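Local coordinates for protein type ii site-specific deoxyribonuclease (Klebsiella pneumoniae, PDB 6EKR) that is a Type IIP restriction endonuclease with a PD-(D/E)xK nuclease fold that probably cleaves double-stranded DNA at a specific site, at residues S66-D71 with S230-D235. The protein carries 2 engineered substitutions. Sequence-based numbering, arbitrary orientation.
Sequences SRPVRD and SETQQD
Ser66 O accepts the one hydrogen bond across this contact, from Gln234 NE2 at 3.2 Å. In this PD-(D/E)xK nuclease the bond ties the loop that follows strand 64-65 to strand 232-235 of the small antiparallel hairpin completed by strand 240-243, a two-stranded sheet separate from the five-stranded mixed one. NE2 sits in the plane of the Ser66 carbonyl, on a lone pair, with the acceptor almost in the plane of the Gln234 amide and an N-H...O angle of 153°. CG of Gln234 is anti to its backbone N (chi1 -161°), and a bend at chi2 puts CD beside Pro68 CD. Pro68 CD meets NE2 at 3.3 Å and Gln234 CD at 3.7 Å, while OE1 lies 3.8 Å from Arg67 CA.

Thr232 packs against the next ring atom, CG; the Thr232 and Pro68 side chains run past one another, pointing opposite ways, and Val241 of strand 240-243 touches both. Ser66 OG bonds to Arg67 O and is also hydrogen-bonded to Phe59 N, on strand 53-61, whereas Arg67 NE forms a salt bridge with Asp123 OD2, in the residues that end helix 101-125. On the strand side, Thr232 OG1 shares a 2.8 Å hydrogen bond with Ser230 OG and lies 4.0 Å from Pro68 CG.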
# COMPACT_ATOMS: atom_id res chain seq x y z
N SER A 66 -15.41 -6.86 18.99
CA SER A 66 -14.02 -6.48 18.83
C SER A 66 -13.39 -7.42 17.82
O SER A 66 -13.96 -8.47 17.52
CB SER A 66 -13.28 -6.58 20.16
OG SER A 66 -13.13 -7.93 20.51
N ARG A 67 -12.23 -7.05 17.29
CA ARG A 67 -11.40 -7.96 16.49
C ARG A 67 -11.13 -9.23 17.30
O ARG A 67 -11.20 -9.20 18.54
CB ARG A 67 -10.08 -7.29 16.10
CG ARG A 67 -9.16 -7.02 17.26
CD ARG A 67 -8.03 -6.12 16.85
NE ARG A 67 -8.50 -4.76 16.57
CZ ARG A 67 -7.78 -3.82 15.97
NH1 ARG A 67 -6.54 -4.07 15.57
NH2 ARG A 67 -8.32 -2.63 15.76
N PRO A 68 -10.83 -10.35 16.62
CA PRO A 68 -10.65 -11.63 17.31
C PRO A 68 -9.41 -11.64 18.21
O PRO A 68 -8.37 -11.07 17.86
CB PRO A 68 -10.51 -12.63 16.16
CG PRO A 68 -9.97 -11.83 15.03
CD PRO A 68 -10.61 -10.48 15.17
N VAL A 69 -9.54 -12.29 19.36
CA VAL A 69 -8.53 -12.29 20.41
C VAL A 69 -8.19 -13.72 20.82
O VAL A 69 -9.07 -14.49 21.20
CB VAL A 69 -9.01 -11.47 21.64
CG1 VAL A 69 -8.37 -11.95 22.93
CG2 VAL A 69 -8.72 -10.00 21.44
N ARG A 70 -6.91 -14.07 20.72
CA ARG A 70 -6.44 -15.35 21.22
C ARG A 70 -6.55 -15.37 22.74
O ARG A 70 -5.71 -14.79 23.44
CB ARG A 70 -5.02 -15.66 20.76
CG ARG A 70 -4.96 -16.43 19.46
CD ARG A 70 -3.54 -16.81 19.10
NE ARG A 70 -3.03 -17.85 19.98
CZ ARG A 70 -1.78 -18.31 19.96
NH1 ARG A 70 -0.88 -17.81 19.12
NH2 ARG A 70 -1.43 -19.26 20.81
N ASP A 71 -7.59 -16.04 23.23
CA ASP A 71 -7.88 -16.17 24.65
C ASP A 71 -6.74 -16.79 25.44
O ASP A 71 -6.49 -16.44 26.59
CB ASP A 71 -9.12 -17.02 24.84
CG ASP A 71 -9.51 -17.15 26.29
OD1 ASP A 71 -10.48 -16.48 26.68
OD2 ASP A 71 -8.84 -17.90 27.04
N SER A 230 -0.62 -9.86 14.77
CA SER A 230 -1.16 -11.03 14.11
C SER A 230 -1.20 -10.81 12.60
O SER A 230 -0.57 -9.89 12.08
CB SER A 230 -2.57 -11.33 14.63
OG SER A 230 -3.55 -10.47 14.05
N GLU A 231 -1.91 -11.69 11.92
CA GLU A 231 -2.32 -11.50 10.54
C GLU A 231 -3.76 -11.96 10.42
O GLU A 231 -4.20 -12.35 9.35
CB GLU A 231 -1.42 -12.27 9.58
CG GLU A 231 -0.01 -11.75 9.44
CD GLU A 231 0.06 -10.30 8.98
OE1 GLU A 231 -0.95 -9.77 8.47
OE2 GLU A 231 1.15 -9.70 9.13
N THR A 232 -4.47 -11.93 11.54
CA THR A 232 -5.87 -12.34 11.59
C THR A 232 -6.77 -11.41 10.80
O THR A 232 -6.53 -10.20 10.72
CB THR A 232 -6.40 -12.40 13.03
OG1 THR A 232 -6.27 -11.11 13.65
CG2 THR A 232 -5.65 -13.43 13.85
N GLN A 233 -7.81 -11.98 10.22
CA GLN A 233 -8.86 -11.20 9.62
C GLN A 233 -10.19 -11.75 10.08
O GLN A 233 -10.42 -12.96 10.06
CB GLN A 233 -8.78 -11.21 8.10
CG GLN A 233 -9.67 -10.16 7.45
CD GLN A 233 -9.77 -10.33 5.95
OE1 GLN A 233 -10.16 -11.40 5.45
NE2 GLN A 233 -9.41 -9.27 5.21
N GLN A 234 -11.07 -10.84 10.49
CA GLN A 234 -12.39 -11.21 10.94
C GLN A 234 -13.31 -11.39 9.75
O GLN A 234 -13.28 -10.60 8.80
CB GLN A 234 -12.95 -10.13 11.86
CG GLN A 234 -14.08 -10.61 12.73
CD GLN A 234 -14.12 -9.91 14.08
OE1 GLN A 234 -14.32 -8.69 14.15
NE2 GLN A 234 -13.94 -10.67 15.15
N ASP A 235 -14.10 -12.45 9.80
CA ASP A 235 -15.26 -12.59 8.95
C ASP A 235 -16.44 -12.53 9.90
O ASP A 235 -16.81 -13.55 10.50
CB ASP A 235 -15.23 -13.91 8.19
CG ASP A 235 -16.15 -13.93 6.98
OD1 ASP A 235 -17.02 -13.03 6.86
OD2 ASP A 235 -16.00 -14.86 6.15